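Local coordinates for flavodoxin (Fusobacterium nucleatum, PDB 6OHK), which binds flavin mononucleotide and probably carries electrons to redox enzymes, at residues A[5-15]-A[49-59]; A[39-47]-A[67-78]. The protein carries 1 engineered substitution. All blocks are in the same frame, centred on the assembly; numbering follows the deposited sequence.

Overall arrangement
Both contacts lie within the single flavodoxin domain, their centres about 11 Å apart. Contact 1 pairs two neighbouring parallel strands, 7-11 and 51-59, of the central sheet and runs on to the FMN. Contact 2 belongs to the layer packed on the sheet face that carries Phe10, Leu52 and Leu54, and joins the loop after strand 34-38 to helices 66-69 and 72-77. Along the chain the segments alternate, 5-15, 39-47, 49-59, then 67-78. The layers are joined by hydrogen bonds between Tyr11 O and Val39 N and between Trp68 NE1 and Val55 O, so the indole of contact 2 is tied to a strand whose C-terminal end reaches the flavin.

Contact 1 of 2, residues A[5-15]-A[49-59]; sequences KTIGIFYATLT and FENLILVTPTY. With FMN (flavin mononucleotide), chain B.
Strands 7-11 and 51-59 run side by side in the same direction, the axes of the two strand segments 4.6 Å apart at closest and inclined by 16°. Gly8 and Phe10 each use both N and O: Gly8 N bonds Asn51 O, Ile53 N bonds Gly8 O at 2.9 Å, Phe10 N bonds Ile53 O and Val55 N bonds Phe10 O. Past this the strands part, and Ala12 N reaches Val55 O only weakly, at 3.5 Å. Where Gly8 has no side chain, the Phe49 ring lies face-on over its CA in a CH-pi contact, 3.8 Å from CA to ring centroid. Phe49 CE2 also meets the edge of the Phe10 ring, while Leu52 CD2 approaches Phe10 CE1 to 3.6 Å. Ile7 CG2 touches Ile53 CD1 on the other side of the sheet. At the start of the pair, the extended Lys5 chain brings NZ to within 2.9 Å of both Glu50 OE1 and OE2, a salt bridge whose individual hydrogen bonds are weak. Asn51 ND2 donates to Lys5 O from above its carbonyl plane, and Lys170 N holds OD1.

In this flavodoxin fold the FMN sits at the C-terminal ends of the parallel strands. The loop after strand 7-11 cradles the phosphate: Thr13 OG1 bonds O1P and is itself bonded by N of the engineered Gly16, and the amides of Leu14 and Thr15 converge on O2P. Thr15 OG1, turned between its backbone N and carbonyl carbon (chi1 50°), bonds FMN O3P. Tyr59 OH reaches FMN O2P at 2.6 Å, in the plane of its ring, and a water links this hydroxyl to Thr15 OG1. Leu14 CD2 packs against Tyr59 CZ, and Thr58 grips the ribityl O2' through both backbone N and O.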
loop_
_atom_site.group_PDB
_atom_site.type_symbol
_atom_site.label_atom_id
_atom_site.label_comp_id
_atom_site.label_asym_id
_atom_site.label_seq_id
_atom_site.Cartn_x
_atom_site.Cartn_y
_atom_site.Cartn_z
ATOM N N LYS A 5 -2.089 2.745 -18.131
ATOM C CA LYS A 5 -2.302 1.308 -18.070
ATOM C C LYS A 5 -3.128 0.971 -16.835
ATOM O O LYS A 5 -3.137 1.710 -15.844
ATOM C CB LYS A 5 -0.974 0.561 -18.049
ATOM C CG LYS A 5 -0.265 0.709 -19.372
ATOM C CD LYS A 5 1.075 0.019 -19.423
ATOM C CE LYS A 5 1.613 0.006 -20.857
ATOM N NZ LYS A 5 3.033 -0.446 -20.928
ATOM N N THR A 6 -3.832 -0.143 -16.902
ATOM C CA THR A 6 -4.700 -0.542 -15.811
ATOM C C THR A 6 -3.915 -0.665 -14.511
ATOM O O THR A 6 -2.803 -1.212 -14.483
ATOM C CB THR A 6 -5.357 -1.874 -16.153
ATOM O OG1 THR A 6 -6.076 -1.693 -17.384
ATOM C CG2 THR A 6 -6.314 -2.335 -15.082
ATOM N N ILE A 7 -4.523 -0.172 -13.446
ATOM C CA ILE A 7 -3.958 -0.243 -12.105
ATOM C C ILE A 7 -4.500 -1.482 -11.409
ATOM O O ILE A 7 -5.710 -1.666 -11.299
ATOM C CB ILE A 7 -4.329 1.019 -11.328
ATOM C CG1 ILE A 7 -3.758 2.269 -12.006
ATOM C CG2 ILE A 7 -3.829 0.917 -9.894
ATOM C CD1 ILE A 7 -4.475 3.557 -11.633
ATOM N N GLY A 8 -3.603 -2.326 -10.939
ATOM C CA GLY A 8 -3.993 -3.463 -10.115
ATOM C C GLY A 8 -3.954 -3.119 -8.647
ATOM O O GLY A 8 -2.900 -2.717 -8.145
ATOM N N ILE A 9 -5.080 -3.255 -7.969
ATOM C CA ILE A 9 -5.206 -2.965 -6.545
ATOM C C ILE A 9 -5.334 -4.282 -5.807
ATOM O O ILE A 9 -6.260 -5.062 -6.084
ATOM C CB ILE A 9 -6.433 -2.085 -6.281
ATOM C CG1 ILE A 9 -6.406 -0.827 -7.148
ATOM C CG2 ILE A 9 -6.534 -1.765 -4.799
ATOM C CD1 ILE A 9 -7.691 -0.029 -7.073
ATOM N N PHE A 10 -4.424 -4.549 -4.893
ATOM C CA PHE A 10 -4.377 -5.809 -4.152
ATOM C C PHE A 10 -4.428 -5.497 -2.667
ATOM O O PHE A 10 -3.651 -4.668 -2.200
ATOM C CB PHE A 10 -3.086 -6.542 -4.469
ATOM C CG PHE A 10 -3.041 -7.048 -5.899
ATOM C CD1 PHE A 10 -2.705 -6.205 -6.968
ATOM C CD2 PHE A 10 -3.394 -8.351 -6.186
ATOM C CE1 PHE A 10 -2.745 -6.666 -8.254
ATOM C CE2 PHE A 10 -3.424 -8.814 -7.491
ATOM C CZ PHE A 10 -3.104 -7.975 -8.505
ATOM N N TYR A 11 -5.359 -6.117 -1.944
ATOM C CA TYR A 11 -5.536 -5.814 -0.527
ATOM C C TYR A 11 -5.788 -7.089 0.254
ATOM O O TYR A 11 -6.125 -8.130 -0.307
ATOM C CB TYR A 11 -6.674 -4.799 -0.306
ATOM C CG TYR A 11 -8.026 -5.402 -0.470
ATOM C CD1 TYR A 11 -8.594 -5.562 -1.723
ATOM C CD2 TYR A 11 -8.749 -5.854 0.638
ATOM C CE1 TYR A 11 -9.833 -6.163 -1.876
ATOM C CE2 TYR A 11 -9.991 -6.462 0.482
ATOM C CZ TYR A 11 -10.516 -6.606 -0.779
ATOM O OH TYR A 11 -11.784 -7.239 -0.864
ATOM N N ALA A 12 -5.716 -6.957 1.578
ATOM C CA ALA A 12 -6.195 -7.963 2.504
ATOM C C ALA A 12 -6.897 -7.242 3.631
ATOM O O ALA A 12 -6.642 -6.073 3.883
ATOM C CB ALA A 12 -5.038 -8.788 3.059
ATOM N N THR A 13 -7.747 -7.969 4.351
ATOM C CA THR A 13 -8.461 -7.389 5.497
ATOM C C THR A 13 -8.792 -8.472 6.500
ATOM O O THR A 13 -9.092 -9.599 6.105
ATOM C CB THR A 13 -9.743 -6.671 5.052
ATOM O OG1 THR A 13 -10.320 -5.963 6.151
ATOM C CG2 THR A 13 -10.781 -7.639 4.522
ATOM N N LEU A 14 -8.712 -8.149 7.797
ATOM C CA LEU A 14 -9.271 -9.041 8.816
ATOM C C LEU A 14 -10.668 -8.602 9.223
ATOM O O LEU A 14 -11.614 -9.399 9.147
ATOM C CB LEU A 14 -8.365 -9.110 10.035
ATOM C CG LEU A 14 -8.865 -10.037 11.148
ATOM C CD1 LEU A 14 -8.889 -11.497 10.719
ATOM C CD2 LEU A 14 -8.029 -9.831 12.410
ATOM N N THR A 15 -10.821 -7.357 9.660
ATOM C CA THR A 15 -12.097 -6.890 10.174
ATOM C C THR A 15 -12.826 -5.895 9.297
ATOM O O THR A 15 -13.867 -5.361 9.729
ATOM C CB THR A 15 -11.954 -6.390 11.612
ATOM O OG1 THR A 15 -10.871 -5.463 11.750
ATOM C CG2 THR A 15 -11.717 -7.539 12.577
ATOM N N PHE A 49 0.144 -6.520 -14.123
ATOM C CA PHE A 49 -0.026 -5.084 -14.112
ATOM C C PHE A 49 1.322 -4.404 -14.036
ATOM O O PHE A 49 2.242 -4.867 -13.357
ATOM C CB PHE A 49 -0.862 -4.663 -12.891
ATOM C CG PHE A 49 -2.215 -5.268 -12.896
ATOM C CD1 PHE A 49 -3.239 -4.649 -13.563
ATOM C CD2 PHE A 49 -2.467 -6.495 -12.312
ATOM C CE1 PHE A 49 -4.484 -5.216 -13.642
ATOM C CE2 PHE A 49 -3.679 -7.076 -12.389
ATOM C CZ PHE A 49 -4.701 -6.453 -13.044
ATOM N N GLU A 50 1.414 -3.250 -14.686
ATOM C CA GLU A 50 2.577 -2.389 -14.557
ATOM C C GLU A 50 2.405 -1.337 -13.492
ATOM O O GLU A 50 3.404 -0.814 -13.007
ATOM C CB GLU A 50 2.902 -1.718 -15.895
ATOM C CG GLU A 50 3.194 -2.764 -17.017
ATOM C CD GLU A 50 3.736 -2.148 -18.304
ATOM O OE1 GLU A 50 4.194 -0.985 -18.278
ATOM O OE2 GLU A 50 3.704 -2.840 -19.345
ATOM N N ASN A 51 1.173 -0.964 -13.199
ATOM C CA ASN A 51 0.841 -0.006 -12.167
ATOM C C ASN A 51 0.126 -0.761 -11.061
ATOM O O ASN A 51 -0.854 -1.457 -11.338
ATOM C CB ASN A 51 -0.117 1.049 -12.723
ATOM C CG ASN A 51 0.496 1.869 -13.831
ATOM O OD1 ASN A 51 1.696 2.128 -13.812
ATOM N ND2 ASN A 51 -0.330 2.296 -14.789
ATOM N N LEU A 52 0.602 -0.638 -9.820
ATOM C CA LEU A 52 0.089 -1.414 -8.698
ATOM C C LEU A 52 -0.118 -0.545 -7.480
ATOM O O LEU A 52 0.671 0.354 -7.192
ATOM C CB LEU A 52 1.109 -2.483 -8.327
ATOM C CG LEU A 52 1.242 -3.644 -9.304
ATOM C CD1 LEU A 52 2.526 -4.406 -9.037
ATOM C CD2 LEU A 52 0.063 -4.593 -9.203
ATOM N N ILE A 53 -1.179 -0.856 -6.746
ATOM C CA ILE A 53 -1.407 -0.339 -5.397
ATOM C C ILE A 53 -1.603 -1.537 -4.484
ATOM O O ILE A 53 -2.529 -2.333 -4.698
ATOM C CB ILE A 53 -2.634 0.580 -5.364
ATOM C CG1 ILE A 53 -2.429 1.792 -6.270
ATOM C CG2 ILE A 53 -2.956 0.989 -3.914
ATOM C CD1 ILE A 53 -3.670 2.663 -6.432
ATOM N N LEU A 54 -0.726 -1.702 -3.506
ATOM C CA LEU A 54 -0.753 -2.839 -2.582
ATOM C C LEU A 54 -1.101 -2.316 -1.205
ATOM O O LEU A 54 -0.465 -1.379 -0.724
ATOM C CB LEU A 54 0.609 -3.540 -2.537
ATOM C CG LEU A 54 1.265 -3.833 -3.885
ATOM C CD1 LEU A 54 2.566 -4.592 -3.643
ATOM C CD2 LEU A 54 0.383 -4.603 -4.846
ATOM N N VAL A 55 -2.134 -2.884 -0.595
ATOM C CA VAL A 55 -2.748 -2.352 0.624
ATOM C C VAL A 55 -2.773 -3.435 1.690
ATOM O O VAL A 55 -3.231 -4.552 1.445
ATOM C CB VAL A 55 -4.186 -1.889 0.338
ATOM C CG1 VAL A 55 -4.767 -1.205 1.567
ATOM C CG2 VAL A 55 -4.272 -1.017 -0.906
ATOM N N THR A 56 -2.315 -3.104 2.888
ATOM C CA THR A 56 -2.429 -4.042 4.003
ATOM C C THR A 56 -2.636 -3.329 5.332
ATOM O O THR A 56 -1.977 -2.326 5.599
ATOM C CB THR A 56 -1.205 -4.975 4.100
ATOM O OG1 THR A 56 -1.446 -5.996 5.083
ATOM C CG2 THR A 56 0.083 -4.214 4.436
ATOM N N PRO A 57 -3.501 -3.855 6.194
ATOM C CA PRO A 57 -3.428 -3.521 7.616
ATOM C C PRO A 57 -2.230 -4.199 8.251
ATOM O O PRO A 57 -1.571 -5.051 7.677
ATOM C CB PRO A 57 -4.743 -4.076 8.151
ATOM C CG PRO A 57 -4.969 -5.323 7.305
ATOM C CD PRO A 57 -4.481 -4.928 5.922
ATOM N N THR A 58 -1.946 -3.829 9.486
ATOM C CA THR A 58 -0.798 -4.347 10.225
ATOM C C THR A 58 -1.298 -5.166 11.402
ATOM O O THR A 58 -2.222 -4.757 12.115
ATOM C CB THR A 58 0.003 -3.186 10.768
ATOM O OG1 THR A 58 0.107 -2.167 9.772
ATOM C CG2 THR A 58 1.338 -3.611 11.329
ATOM N N TYR A 59 -0.642 -6.300 11.615
ATOM C CA TYR A 59 -0.948 -7.191 12.723
ATOM C C TYR A 59 0.366 -7.772 13.219
ATOM O O TYR A 59 1.418 -7.628 12.598
ATOM C CB TYR A 59 -1.901 -8.312 12.279
ATOM C CG TYR A 59 -3.316 -7.816 12.076
ATOM C CD1 TYR A 59 -4.117 -7.548 13.166
ATOM C CD2 TYR A 59 -3.818 -7.511 10.811
ATOM C CE1 TYR A 59 -5.372 -7.047 13.008
ATOM C CE2 TYR A 59 -5.082 -7.025 10.657
ATOM C CZ TYR A 59 -5.860 -6.799 11.751
ATOM O OH TYR A 59 -7.136 -6.288 11.706
HETATM N N1 FMN B . -1.604 -1.458 13.798
HETATM C C2 FMN B . -0.274 -1.061 13.588
HETATM O O2 FMN B . -0.012 -0.009 13.107
HETATM N N3 FMN B . 0.764 -1.961 14.012
HETATM C C4 FMN B . 0.563 -3.178 14.606
HETATM O O4 FMN B . 1.529 -3.848 14.907
HETATM C C4A FMN B . -0.792 -3.546 14.826
HETATM N N5 FMN B . -1.062 -4.768 15.438
HETATM C C5A FMN B . -2.436 -5.043 15.687
HETATM C C6 FMN B . -2.754 -6.200 16.422
HETATM C C7 FMN B . -4.075 -6.516 16.671
HETATM C C7M FMN B . -4.284 -7.847 17.410
HETATM C C8 FMN B . -5.086 -5.645 16.292
HETATM C C8M FMN B . -6.521 -6.051 16.553
HETATM C C9 FMN B . -4.772 -4.495 15.571
HETATM C C9A FMN B . -3.462 -4.189 15.302
HETATM N N10 FMN B . -3.153 -2.985 14.550
HETATM C C10 FMN B . -1.820 -2.674 14.386
HETATM C "C1'" FMN B . -4.214 -2.085 14.100
HETATM C "C2'" FMN B . -4.900 -2.620 12.807
HETATM O "O2'" FMN B . -3.985 -2.776 11.738
HETATM C "C3'" FMN B . -5.966 -1.603 12.361
HETATM O "O3'" FMN B . -6.997 -1.627 13.327
HETATM C "C4'" FMN B . -6.552 -1.797 10.964
HETATM O "O4'" FMN B . -7.395 -0.687 10.678
HETATM C "C5'" FMN B . -7.346 -3.090 10.821
HETATM O "O5'" FMN B . -7.674 -3.244 9.450
HETATM P P FMN B . -8.721 -4.372 8.989
HETATM O O1P FMN B . -8.799 -4.178 7.491
HETATM O O2P FMN B . -8.238 -5.730 9.370
HETATM O O3P FMN B . -10.053 -4.056 9.681
HETATM O O HOH W 1 -0.859 -2.347 -15.999
HETATM O O HOH W 2 -8.965 -5.786 13.675
#

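Contact 2 of 2, residues A[39-47]-A[67-78]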
loop_
_atom_site.group_PDB
_atom_site.type_symbol
_atom_site.label_atom_id
_atom_site.label_comp_id
_atom_site.label_asym_id
_atom_site.label_seq_id
_atom_site.Cartn_x
_atom_site.Cartn_y
_atom_site.Cartn_z
ATOM N N VAL A 39 -6.055 -10.629 -1.677
ATOM C CA VAL A 39 -4.962 -11.598 -1.721
ATOM C C VAL A 39 -5.221 -12.850 -0.892
ATOM O O VAL A 39 -4.418 -13.790 -0.947
ATOM C CB VAL A 39 -3.595 -10.960 -1.418
ATOM C CG1 VAL A 39 -3.304 -9.887 -2.448
ATOM C CG2 VAL A 39 -3.501 -10.440 -0.008
ATOM N N LYS A 40 -6.354 -12.926 -0.195
ATOM C CA LYS A 40 -6.768 -14.243 0.285
ATOM C C LYS A 40 -6.950 -15.207 -0.866
ATOM O O LYS A 40 -6.938 -16.429 -0.640
ATOM C CB LYS A 40 -8.035 -14.172 1.118
ATOM C CG LYS A 40 -9.293 -13.929 0.384
ATOM C CD LYS A 40 -10.364 -13.681 1.454
ATOM C CE LYS A 40 -11.739 -13.553 0.929
ATOM N NZ LYS A 40 -12.731 -13.604 2.077
ATOM N N ASN A 41 -7.136 -14.708 -2.079
ATOM C CA ASN A 41 -7.244 -15.521 -3.280
ATOM C C ASN A 41 -5.936 -15.628 -4.032
ATOM O O ASN A 41 -5.938 -16.069 -5.189
ATOM C CB ASN A 41 -8.338 -14.943 -4.172
ATOM C CG ASN A 41 -9.673 -14.982 -3.495
ATOM O OD1 ASN A 41 -10.079 -16.050 -2.970
ATOM N ND2 ASN A 41 -10.357 -13.857 -3.425
ATOM N N GLY A 42 -4.830 -15.226 -3.420
ATOM C CA GLY A 42 -3.512 -15.344 -4.013
ATOM C C GLY A 42 -2.995 -14.026 -4.568
ATOM O O GLY A 42 -3.662 -12.988 -4.557
ATOM N N VAL A 43 -1.764 -14.087 -5.073
ATOM C CA VAL A 43 -1.057 -12.917 -5.599
ATOM C C VAL A 43 -0.656 -13.063 -7.048
ATOM O O VAL A 43 0.056 -12.195 -7.577
ATOM C CB VAL A 43 0.166 -12.518 -4.744
ATOM C CG1 VAL A 43 -0.248 -12.124 -3.361
ATOM C CG2 VAL A 43 1.204 -13.659 -4.724
ATOM N N LYS A 44 -1.070 -14.116 -7.726
ATOM C CA LYS A 44 -0.419 -14.352 -9.004
ATOM C C LYS A 44 -0.707 -13.236 -10.005
ATOM O O LYS A 44 0.161 -12.931 -10.839
ATOM C CB LYS A 44 -0.753 -15.722 -9.563
ATOM C CG LYS A 44 -2.168 -15.900 -9.939
ATOM C CD LYS A 44 -2.391 -17.340 -10.461
ATOM C CE LYS A 44 -3.869 -17.679 -10.655
ATOM N NZ LYS A 44 -4.681 -17.708 -9.381
ATOM N N GLU A 45 -1.864 -12.582 -9.921
ATOM C CA GLU A 45 -2.210 -11.535 -10.876
ATOM C C GLU A 45 -1.363 -10.286 -10.742
ATOM O O GLU A 45 -1.432 -9.437 -11.631
ATOM C CB GLU A 45 -3.690 -11.176 -10.804
ATOM C CG GLU A 45 -4.621 -12.316 -11.169
ATOM C CD GLU A 45 -4.941 -13.264 -10.022
ATOM O OE1 GLU A 45 -4.411 -13.138 -8.880
ATOM O OE2 GLU A 45 -5.773 -14.177 -10.296
ATOM N N ILE A 46 -0.577 -10.134 -9.681
ATOM C CA ILE A 46 0.306 -8.980 -9.602
ATOM C C ILE A 46 1.210 -8.917 -10.822
ATOM O O ILE A 46 1.586 -7.831 -11.277
ATOM C CB ILE A 46 1.080 -9.028 -8.264
ATOM C CG1 ILE A 46 0.117 -8.725 -7.125
ATOM C CG2 ILE A 46 2.295 -8.079 -8.265
ATOM C CD1 ILE A 46 0.649 -8.786 -5.692
ATOM N N GLU A 47 1.582 -10.075 -11.380
ATOM C CA GLU A 47 2.428 -10.125 -12.574
ATOM C C GLU A 47 1.808 -9.385 -13.751
ATOM O O GLU A 47 2.543 -8.933 -14.654
ATOM C CB GLU A 47 2.663 -11.584 -12.961
ATOM C CG GLU A 47 4.000 -11.947 -13.571
ATOM C CD GLU A 47 4.252 -13.443 -13.418
ATOM O OE1 GLU A 47 5.204 -13.838 -12.697
ATOM O OE2 GLU A 47 3.452 -14.224 -13.980
ATOM N N ALA A 67 -2.640 -13.046 4.865
ATOM C CA ALA A 67 -2.744 -13.417 3.455
ATOM C C ALA A 67 -1.603 -12.842 2.639
ATOM O O ALA A 67 -1.176 -13.461 1.669
ATOM C CB ALA A 67 -4.079 -12.981 2.885
ATOM N N TRP A 68 -1.075 -11.676 3.004
ATOM C CA TRP A 68 0.159 -11.200 2.399
ATOM C C TRP A 68 1.350 -12.018 2.895
ATOM O O TRP A 68 2.169 -12.471 2.080
ATOM C CB TRP A 68 0.385 -9.716 2.711
ATOM C CG TRP A 68 -0.381 -8.751 1.898
ATOM C CD1 TRP A 68 -1.375 -7.926 2.332
ATOM C CD2 TRP A 68 -0.211 -8.500 0.512
ATOM N NE1 TRP A 68 -1.819 -7.147 1.276
ATOM C CE2 TRP A 68 -1.117 -7.486 0.152
ATOM C CE3 TRP A 68 0.632 -9.027 -0.463
ATOM C CZ2 TRP A 68 -1.167 -6.973 -1.126
ATOM C CZ3 TRP A 68 0.578 -8.527 -1.732
ATOM C CH2 TRP A 68 -0.334 -7.520 -2.059
ATOM N N MET A 69 1.476 -12.209 4.210
ATOM C CA MET A 69 2.651 -12.894 4.743
ATOM C C MET A 69 2.783 -14.291 4.151
ATOM O O MET A 69 3.893 -14.731 3.822
ATOM C CB MET A 69 2.582 -12.951 6.273
ATOM C CG MET A 69 2.529 -11.596 6.954
ATOM S SD MET A 69 3.942 -10.502 6.589
ATOM C CE MET A 69 5.268 -11.360 7.398
ATOM N N ASN A 70 1.672 -14.983 3.977
ATOM C CA ASN A 70 1.722 -16.339 3.452
ATOM C C ASN A 70 2.134 -16.371 1.996
ATOM O O ASN A 70 2.531 -17.435 1.485
ATOM C CB ASN A 70 0.357 -17.001 3.597
ATOM C CG ASN A 70 0.024 -17.344 5.016
ATOM O OD1 ASN A 70 0.889 -17.404 5.870
ATOM N ND2 ASN A 70 -1.262 -17.518 5.285
ATOM N N ASN A 71 2.035 -15.243 1.293
ATOM C CA ASN A 71 2.330 -15.140 -0.128
ATOM C C ASN A 71 3.626 -14.422 -0.412
ATOM O O ASN A 71 3.887 -14.114 -1.575
ATOM C CB ASN A 71 1.167 -14.460 -0.841
ATOM C CG ASN A 71 0.070 -15.416 -1.118
ATOM O OD1 ASN A 71 0.288 -16.356 -1.890
ATOM N ND2 ASN A 71 -1.096 -15.213 -0.554
ATOM N N LEU A 72 4.456 -14.152 0.583
ATOM C CA LEU A 72 5.652 -13.366 0.314
ATOM C C LEU A 72 6.637 -14.101 -0.577
ATOM O O LEU A 72 7.341 -13.456 -1.358
ATOM C CB LEU A 72 6.356 -12.940 1.594
ATOM C CG LEU A 72 5.590 -11.957 2.492
ATOM C CD1 LEU A 72 6.495 -11.586 3.646
ATOM C CD2 LEU A 72 5.136 -10.732 1.761
ATOM N N LYS A 73 6.747 -15.437 -0.456
ATOM C CA LYS A 73 7.653 -16.164 -1.339
ATOM C C LYS A 73 7.149 -16.130 -2.777
ATOM O O LYS A 73 7.929 -15.936 -3.715
ATOM C CB LYS A 73 7.859 -17.599 -0.834
ATOM C CG LYS A 73 8.896 -18.383 -1.632
ATOM C CD LYS A 73 9.857 -19.142 -0.740
ATOM C CE LYS A 73 10.972 -19.808 -1.550
ATOM N NZ LYS A 73 12.012 -18.871 -2.043
ATOM N N LYS A 74 5.847 -16.285 -2.973
ATOM C CA LYS A 74 5.289 -16.173 -4.314
ATOM C C LYS A 74 5.473 -14.772 -4.863
ATOM O O LYS A 74 5.749 -14.595 -6.055
ATOM C CB LYS A 74 3.812 -16.538 -4.292
ATOM C CG LYS A 74 3.608 -18.032 -4.084
ATOM C CD LYS A 74 2.150 -18.456 -4.112
ATOM C CE LYS A 74 2.008 -19.960 -3.882
ATOM N NZ LYS A 74 2.703 -20.420 -2.639
ATOM N N LEU A 75 5.321 -13.756 -4.017
ATOM C CA LEU A 75 5.498 -12.376 -4.446
ATOM C C LEU A 75 6.922 -12.147 -4.918
ATOM O O LEU A 75 7.146 -11.501 -5.947
ATOM C CB LEU A 75 5.121 -11.444 -3.280
ATOM C CG LEU A 75 5.004 -9.962 -3.602
ATOM C CD1 LEU A 75 3.726 -9.737 -4.431
ATOM C CD2 LEU A 75 4.951 -9.176 -2.305
ATOM N N GLU A 76 7.901 -12.715 -4.214
ATOM C CA GLU A 76 9.291 -12.527 -4.564
ATOM C C GLU A 76 9.692 -13.279 -5.822
ATOM O O GLU A 76 10.742 -12.957 -6.392
ATOM C CB GLU A 76 10.183 -12.894 -3.376
ATOM C CG GLU A 76 11.640 -12.524 -3.600
ATOM C CD GLU A 76 12.478 -12.624 -2.337
ATOM O OE1 GLU A 76 11.906 -12.775 -1.228
ATOM O OE2 GLU A 76 13.719 -12.545 -2.464
ATOM N N GLU A 77 8.871 -14.205 -6.306
ATOM C CA GLU A 77 9.124 -14.850 -7.589
ATOM C C GLU A 77 8.812 -13.946 -8.765
ATOM O O GLU A 77 9.315 -14.186 -9.866
ATOM C CB GLU A 77 8.287 -16.122 -7.721
ATOM C CG GLU A 77 8.763 -17.250 -6.809
ATOM C CD GLU A 77 7.918 -18.515 -6.893
ATOM O OE1 GLU A 77 7.092 -18.642 -7.826
ATOM O OE2 GLU A 77 8.085 -19.387 -6.008
ATOM N N ILE A 78 8.013 -12.902 -8.562
ATOM C CA ILE A 78 7.606 -12.011 -9.635
ATOM C C ILE A 78 8.740 -11.056 -9.966
ATOM O O ILE A 78 9.422 -10.540 -9.076
ATOM C CB ILE A 78 6.348 -11.246 -9.188
ATOM C CG1 ILE A 78 5.205 -12.229 -8.963
ATOM C CG2 ILE A 78 5.959 -10.148 -10.199
ATOM C CD1 ILE A 78 3.939 -11.605 -8.390
HETATM O O HOH W 3 -3.664 -16.495 -0.385
HETATM O O HOH W 4 -0.487 -16.675 -4.739
HETATM O O HOH W 5 6.903 -15.884 -10.977
#
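Ala67 CB rests against Val39 CG2 at 3.9 Å and also touches Lys40 N, where the two backbones come closest. Next along the helix, the Trp68 indole receives Val39 over one face: CG2 stands 3.8 Å from the centroid of the five-membered ring, only 7° off its normal, a CH-pi contact, while CG1 packs on CZ2 and CH2. The CD1 tip of Ile46 instead meets the edge of the indole, near CZ3. Trp68 NE1 is bonded to Val55 O, which together with the surrounding packing should hold the indole in its rotation.

Asn71 ND2 donates to Ala67 O at 2.8 Å, with Ala67 O close to the plane of the Asn71 amide, and also to a water that bonds Val39 O; a second water joins OD1 to Val43 N. Asn71 and Val43 lie alongside one another pointing opposite ways, with Asn71 CB 3.7 Å from Val43 CG1. In the following helix, Lys74 CB touches Val43 CG2. With chi1 at -170°, Leu75 swings CG away from its backbone N, which brings CD1 tightly against Ile46 CD1, at 3.5 Å. Finally Ile78 runs roughly perpendicular to Ile46, its CD1 3.9 Å from Ile46 CB, and its CG1 lies near Glu47 OE1. Segment 39-47, with its short 3-10 turns, belongs to the connection between parallel strands 34-38 and 51-59, and its packing on helices 66-69 and 72-77 forms part of a flanking layer of the alpha/beta flavodoxin fold.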